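Local coordinates for protein transcriptional regulator KdgR (PDB 5Y6I) that probably binds DNA as an IclR-family transcription factor, with an N-terminal helix-turn-helix domain and a C-terminal domain related to the GAF fold, at residues S150-V154 / A211-P215; R196-H202 / Q237-Q241. The contacts are given in a common frame with arbitrary orientation. Residues are numbered along the deposited sequence.

Contact 1. Residues S150-V154 / A211-P215; sequences STGLV and ALSAP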
ATOM      1  N   SER A 150      18.433   3.500 -18.530  1.00 76.00           N
ATOM      2  CA  SER A 150      18.678   3.630 -17.095  1.00 74.83           C
ATOM      3  C   SER A 150      17.410   3.367 -16.305  1.00 75.32           C
ATOM      4  O   SER A 150      17.460   2.847 -15.187  1.00 70.49           O
ATOM      5  CB  SER A 150      19.211   5.025 -16.782  1.00 74.29           C
ATOM      6  OG  SER A 150      18.346   6.018 -17.317  1.00 67.68           O
ATOM      7  N   THR A 151      16.270   3.738 -16.876  1.00 75.96           N
ATOM      8  CA  THR A 151      14.978   3.435 -16.287  1.00 70.16           C
ATOM      9  C   THR A 151      14.744   1.929 -16.213  1.00 79.86           C
ATOM     10  O   THR A 151      14.217   1.413 -15.216  1.00 82.45           O
ATOM     11  CB  THR A 151      13.903   4.113 -17.129  1.00 70.83           C
ATOM     12  OG1 THR A 151      14.268   5.485 -17.356  1.00 76.45           O
ATOM     13  CG2 THR A 151      12.581   4.061 -16.453  1.00 75.90           C
ATOM     14  N   GLY A 152      15.130   1.204 -17.264  1.00 79.84           N
ATOM     15  CA  GLY A 152      14.933  -0.232 -17.273  1.00 77.27           C
ATOM     16  C   GLY A 152      15.853  -0.952 -16.315  1.00 85.39           C
ATOM     17  O   GLY A 152      15.489  -2.000 -15.768  1.00 82.98           O
ATOM     18  N   LEU A 153      17.051  -0.405 -16.086  1.00 86.46           N
ATOM     19  CA  LEU A 153      17.986  -1.072 -15.182  1.00 85.58           C
ATOM     20  C   LEU A 153      17.551  -0.939 -13.726  1.00 78.92           C
ATOM     21  O   LEU A 153      17.681  -1.894 -12.951  1.00 75.31           O
ATOM     22  CB  LEU A 153      19.406  -0.537 -15.378  1.00 83.21           C
ATOM     23  CG  LEU A 153      20.042  -0.817 -16.746  1.00 93.35           C
ATOM     24  CD1 LEU A 153      21.555  -0.968 -16.658  1.00 99.89           C
ATOM     25  CD2 LEU A 153      19.454  -2.057 -17.362  1.00 92.41           C
ATOM     26  N   VAL A 154      17.032   0.226 -13.329  1.00 73.72           N
ATOM     27  CA  VAL A 154      16.557   0.362 -11.955  1.00 72.51           C
ATOM     28  C   VAL A 154      15.419  -0.615 -11.696  1.00 71.99           C
ATOM     29  O   VAL A 154      15.420  -1.339 -10.696  1.00 72.44           O
ATOM     30  CB  VAL A 154      16.133   1.807 -11.648  1.00 71.04           C
ATOM     31  CG1 VAL A 154      15.552   1.863 -10.196  1.00 62.88           C
ATOM     32  CG2 VAL A 154      17.305   2.768 -11.823  1.00 63.89           C
ATOM     33  N   ALA A 211      21.474   9.587 -19.150  1.00 96.80           N
ATOM     34  CA  ALA A 211      20.332   9.536 -18.254  1.00 85.85           C
ATOM     35  C   ALA A 211      20.790   9.213 -16.840  1.00 89.88           C
ATOM     36  O   ALA A 211      21.931   8.817 -16.593  1.00 96.75           O
ATOM     37  CB  ALA A 211      19.294   8.509 -18.726  1.00 78.84           C
ATOM     38  N   LEU A 212      19.871   9.412 -15.906  1.00 85.83           N
ATOM     39  CA  LEU A 212      20.097   9.128 -14.500  1.00 78.01           C
ATOM     40  C   LEU A 212      18.750   8.718 -13.938  1.00 76.69           C
ATOM     41  O   LEU A 212      17.731   9.319 -14.288  1.00 73.61           O
ATOM     42  CB  LEU A 212      20.651  10.345 -13.768  1.00 77.34           C
ATOM     43  CG  LEU A 212      21.297  10.142 -12.405  1.00 82.53           C
ATOM     44  CD1 LEU A 212      22.692   9.569 -12.590  1.00 93.36           C
ATOM     45  CD2 LEU A 212      21.342  11.455 -11.630  1.00 77.39           C
ATOM     46  N   SER A 213      18.747   7.687 -13.092  1.00 78.83           N
ATOM     47  CA  SER A 213      17.512   7.039 -12.674  1.00 72.23           C
ATOM     48  C   SER A 213      17.588   6.598 -11.225  1.00 73.60           C
ATOM     49  O   SER A 213      18.594   6.023 -10.796  1.00 72.76           O
ATOM     50  CB  SER A 213      17.222   5.814 -13.530  1.00 72.94           C
ATOM     51  OG  SER A 213      17.194   6.158 -14.892  1.00 81.61           O
ATOM     52  N   ALA A 214      16.487   6.808 -10.502  1.00 70.61           N
ATOM     53  CA  ALA A 214      16.310   6.371  -9.131  1.00 68.46           C
ATOM     54  C   ALA A 214      14.892   5.854  -8.953  1.00 65.59           C
ATOM     55  O   ALA A 214      13.974   6.283  -9.664  1.00 60.50           O
ATOM     56  CB  ALA A 214      16.562   7.505  -8.130  1.00 77.18           C
ATOM     57  N   PRO A 215      14.688   4.930  -8.022  1.00 61.30           N
ATOM     58  CA  PRO A 215      13.359   4.356  -7.813  1.00 60.51           C
ATOM     59  C   PRO A 215      12.550   5.077  -6.743  1.00 62.14           C
ATOM     60  O   PRO A 215      13.093   5.673  -5.803  1.00 60.50           O
ATOM     61  CB  PRO A 215      13.674   2.926  -7.355  1.00 72.31           C
ATOM     62  CG  PRO A 215      14.984   3.083  -6.605  1.00 73.81           C
ATOM     63  CD  PRO A 215      15.751   4.148  -7.368  1.00 67.19           C
TER
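This is a buried helix-on-sheet contact in the GAF-like C-terminal domain of an IclR-family regulator: the first turn of helix 150-158 packs along strand 209-217 of the antiparallel sheet. The short axes of 150-154 and 211-215 run the same way at 27° and approach to 7.5 Å, close spacing that suits the small residues between them. S150 and V154, one helical turn apart and joined by the V154 N to S150 O hydrogen bond of 3.2 Å, both point their CA-to-CB bonds at the strand. A211 and S213 answer from the strand, while L212 and A214 point away, to the other face of the sheet, where they pack on helix 244-258. This alternation lets one strand serve two helical layers.

The polar end of the interface pairs two hydroxyls, S150 OG and S213 OG, in a 2.7 Å hydrogen bond, although the position of S213 OG is less certain than the rest, and S150 OG also comes to 3.0 Å from the A211 CB methyl. Further along, the contact turns apolar, with V154 spanning S213 and P215. T151 contributes little here; its side chain leans over the sheet onto T228, F113 and A115. At the P215 end V154 CG1 rests 3.6 Å from P215 CB, and its other methyl, V154 CG2, sits 3.5 Å from S213 CB.

Contact 2. Residues R196-H202 / Q237-Q241; sequences RGLHAIH and QAEEQ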
ATOM      1  N   ARG A 196      23.742   1.370  -4.298  1.00 86.44           N
ATOM      2  CA  ARG A 196      23.902   2.785  -4.613  1.00 84.56           C
ATOM      3  C   ARG A 196      22.587   3.535  -4.727  1.00 80.46           C
ATOM      4  O   ARG A 196      22.580   4.761  -4.589  1.00 80.89           O
ATOM      5  CB  ARG A 196      24.677   2.955  -5.932  1.00 82.28           C
ATOM      6  CG  ARG A 196      26.073   2.385  -5.908  1.00 90.18           C
ATOM      7  CD  ARG A 196      26.834   2.662  -7.207  1.00 99.08           C
ATOM      8  NE  ARG A 196      26.977   1.471  -8.044  1.00101.95           N
ATOM      9  CZ  ARG A 196      26.374   1.293  -9.220  1.00100.47           C
ATOM     10  NH1 ARG A 196      25.581   2.237  -9.730  1.00 93.00           N
ATOM     11  NH2 ARG A 196      26.583   0.169  -9.900  1.00104.69           N
ATOM     12  N   GLY A 197      21.489   2.845  -5.014  1.00 78.78           N
ATOM     13  CA  GLY A 197      20.189   3.473  -5.018  1.00 80.03           C
ATOM     14  C   GLY A 197      19.824   4.266  -6.256  1.00 78.83           C
ATOM     15  O   GLY A 197      18.692   4.772  -6.331  1.00 76.09           O
ATOM     16  N   LEU A 198      20.727   4.404  -7.223  1.00 83.37           N
ATOM     17  CA  LEU A 198      20.387   4.994  -8.516  1.00 82.26           C
ATOM     18  C   LEU A 198      21.279   4.366  -9.578  1.00 87.04           C
ATOM     19  O   LEU A 198      22.129   3.517  -9.284  1.00 88.63           O
ATOM     20  CB  LEU A 198      20.515   6.530  -8.519  1.00 78.76           C
ATOM     21  CG  LEU A 198      21.765   7.333  -8.114  1.00 84.79           C
ATOM     22  CD1 LEU A 198      22.066   7.216  -6.655  1.00 92.20           C
ATOM     23  CD2 LEU A 198      23.003   6.967  -8.916  1.00 91.72           C
ATOM     24  N   HIS A 199      21.101   4.812 -10.820  1.00 88.78           N
ATOM     25  CA  HIS A 199      21.941   4.323 -11.904  1.00 86.04           C
ATOM     26  C   HIS A 199      22.082   5.370 -12.996  1.00 91.49           C
ATOM     27  O   HIS A 199      21.102   6.007 -13.391  1.00 85.68           O
ATOM     28  CB  HIS A 199      21.387   3.041 -12.520  1.00 75.75           C
ATOM     29  CG  HIS A 199      22.374   2.341 -13.386  1.00 72.85           C
ATOM     30  ND1 HIS A 199      23.545   1.815 -12.886  1.00 77.03           N
ATOM     31  CD2 HIS A 199      22.406   2.142 -14.727  1.00 70.58           C
ATOM     32  CE1 HIS A 199      24.242   1.292 -13.882  1.00 79.38           C
ATOM     33  NE2 HIS A 199      23.576   1.483 -15.009  1.00 71.12           N
ATOM     34  N   ALA A 200      23.309   5.513 -13.496  1.00 99.49           N
ATOM     35  CA  ALA A 200      23.648   6.385 -14.610  1.00105.56           C
ATOM     36  C   ALA A 200      23.957   5.564 -15.859  1.00107.14           C
ATOM     37  O   ALA A 200      24.483   4.451 -15.773  1.00116.82           O
ATOM     38  CB  ALA A 200      24.857   7.258 -14.266  1.00109.35           C
ATOM     39  N   ILE A 201      23.616   6.118 -17.025  1.00 98.90           N
ATOM     40  CA  ILE A 201      23.960   5.519 -18.313  1.00 96.23           C
ATOM     41  C   ILE A 201      24.466   6.607 -19.251  1.00 95.31           C
ATOM     42  O   ILE A 201      23.898   7.705 -19.326  1.00 85.54           O
ATOM     43  CB  ILE A 201      22.782   4.769 -18.977  1.00 96.94           C
ATOM     44  CG1 ILE A 201      21.709   5.755 -19.479  1.00 98.90           C
ATOM     45  CG2 ILE A 201      22.230   3.703 -18.040  1.00 92.75           C
ATOM     46  CD1 ILE A 201      20.814   5.215 -20.590  1.00 98.72           C
ATOM     47  N   HIS A 202      25.525   6.290 -19.981  1.00 96.35           N
ATOM     48  CA  HIS A 202      26.146   7.215 -20.920  1.00100.39           C
ATOM     49  C   HIS A 202      25.799   6.722 -22.326  1.00100.76           C
ATOM     50  O   HIS A 202      26.534   5.936 -22.925  1.00 99.62           O
ATOM     51  CB  HIS A 202      27.653   7.289 -20.667  1.00110.26           C
ATOM     52  CG  HIS A 202      28.006   7.385 -19.213  1.00119.98           C
ATOM     53  ND1 HIS A 202      27.270   8.132 -18.318  1.00116.73           N
ATOM     54  CD2 HIS A 202      28.985   6.790 -18.488  1.00126.61           C
ATOM     55  CE1 HIS A 202      27.795   8.016 -17.111  1.00118.73           C
ATOM     56  NE2 HIS A 202      28.833   7.201 -17.184  1.00122.46           N
ATOM     57  N   GLN A 237      26.197  16.177 -17.214  1.00120.08           N
ATOM     58  CA  GLN A 237      27.100  15.117 -16.785  1.00118.34           C
ATOM     59  C   GLN A 237      26.300  14.178 -15.894  1.00113.56           C
ATOM     60  O   GLN A 237      25.911  14.553 -14.784  1.00111.76           O
ATOM     61  CB  GLN A 237      28.297  15.698 -16.037  1.00121.86           C
ATOM     62  CG  GLN A 237      29.632  15.074 -16.406  1.00126.91           C
ATOM     63  CD  GLN A 237      30.069  15.455 -17.800  1.00133.40           C
ATOM     64  OE1 GLN A 237      30.438  16.605 -18.057  1.00137.78           O
ATOM     65  NE2 GLN A 237      30.038  14.494 -18.714  1.00134.18           N
ATOM     66  N   ALA A 238      26.034  12.968 -16.384  1.00116.82           N
ATOM     67  CA  ALA A 238      25.231  11.996 -15.639  1.00118.32           C
ATOM     68  C   ALA A 238      26.139  11.135 -14.763  1.00123.85           C
ATOM     69  O   ALA A 238      26.343   9.943 -14.995  1.00128.03           O
ATOM     70  CB  ALA A 238      24.405  11.141 -16.588  1.00116.70           C
ATOM     71  N   GLU A 239      26.692  11.771 -13.734  1.00125.05           N
ATOM     72  CA  GLU A 239      27.584  11.103 -12.797  1.00126.88           C
ATOM     73  C   GLU A 239      26.817  10.723 -11.538  1.00125.16           C
ATOM     74  O   GLU A 239      26.098  11.552 -10.969  1.00122.82           O
ATOM     75  CB  GLU A 239      28.787  11.985 -12.463  1.00126.69           C
ATOM     76  CG  GLU A 239      29.976  11.695 -13.360  1.00128.39           C
ATOM     77  CD  GLU A 239      31.186  12.542 -13.040  1.00133.09           C
ATOM     78  OE1 GLU A 239      31.529  13.430 -13.851  1.00133.33           O
ATOM     79  OE2 GLU A 239      31.799  12.311 -11.979  1.00136.16           O
ATOM     80  N   GLU A 240      26.980   9.467 -11.108  1.00126.02           N
ATOM     81  CA  GLU A 240      26.212   8.906  -9.999  1.00125.42           C
ATOM     82  C   GLU A 240      26.420   9.652  -8.686  1.00122.63           C
ATOM     83  O   GLU A 240      25.697   9.378  -7.722  1.00121.30           O
ATOM     84  CB  GLU A 240      26.558   7.417  -9.809  1.00127.78           C
ATOM     85  CG  GLU A 240      26.052   6.506 -10.931  1.00127.31           C
ATOM     86  CD  GLU A 240      26.409   5.038 -10.743  1.00129.05           C
ATOM     87  OE1 GLU A 240      25.996   4.214 -11.590  1.00128.24           O
ATOM     88  OE2 GLU A 240      27.107   4.703  -9.761  1.00130.07           O
ATOM     89  N   GLN A 241      27.370  10.591  -8.622  1.00120.55           N
ATOM     90  CA  GLN A 241      27.560  11.374  -7.408  1.00116.49           C
ATOM     91  C   GLN A 241      27.779  12.855  -7.721  1.00112.95           C
ATOM     92  O   GLN A 241      28.532  13.539  -7.021  1.00111.33           O
ATOM     93  CB  GLN A 241      28.723  10.817  -6.588  1.00117.42           C
ATOM     94  CG  GLN A 241      28.686  11.204  -5.123  1.00117.07           C
ATOM     95  CD  GLN A 241      29.701  10.438  -4.307  1.00120.41           C
ATOM     96  OE1 GLN A 241      30.897  10.752  -4.316  1.00120.93           O
ATOM     97  NE2 GLN A 241      29.231   9.421  -3.595  1.00121.15           N
TER
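One acidic side chain does most of the joining here: of the 327 Å² buried between the two segments, E240 alone has 120 Å² covered, and not one hydrogen bond crosses between them apart from any carried by the salt bridge. With chi1 m and chi2 t, E240 stretches from the loop 237-241 to the chain around H199, where OE1 meets R196 NH1 in a 2.7 Å salt bridge. The same carboxylate oxygen, E240 OE1, stands 3.7 Å from H199 ND1 and 3.5 Å from A200 N. On the way the aliphatic part of the E240 side chain is flanked by hydrocarbon, E240 CG lying 3.7 Å from L198 CD2 and 3.6 Å from A200 CB.

R196 closes helix 183-196, and G197, with a positive phi of 80°, takes the chain out of the helix and toward strand 199-202. Within this chain that strand is the outermost on its side of the antiparallel sheet of the GAF-like domain. The H199 and I201 backbones pair with strand 209-217, so the A200 amide faces outward, to the side from which E240 arrives. The CA-to-CB bonds of H199 and I201 point away from the loop, and their side chains lie against helix 150-158, with H199 also touching helix 183-196.

At the far end the loop bends sharply in an inverse gamma turn centred on A238, with a weak hydrogen bond of 3.1 Å from E239 N to Q237 O. A238 O lies 3.2 Å from A200 CB, and H202 brings its ring edge to the same oxygen, H202 CE1 being 3.2 Å from A238 O.

Past the helix-turn-helix region and the strands 111-118 and 121-128, the chain comes to 150-154, passes through helix 183-196, and reaches 196-202. A hairpin then leads back along the sheet to 211-215, where contact 1 closes a 56-residue excursion. Strand 223-232 follows, and the loop after it brings 237-241 to contact 2, closing 34 residues. The segments alternate, so the two loops cross, with each holding one strand of the hairpin. Those strands are neighbours: H199 N lies 2.8 Å from S213 O and I201 O 3.1 Å from A211 N, both probable hydrogen bonds. Helix 150-158, two sheet strands and the approach to helix 244-258 are thus tied together.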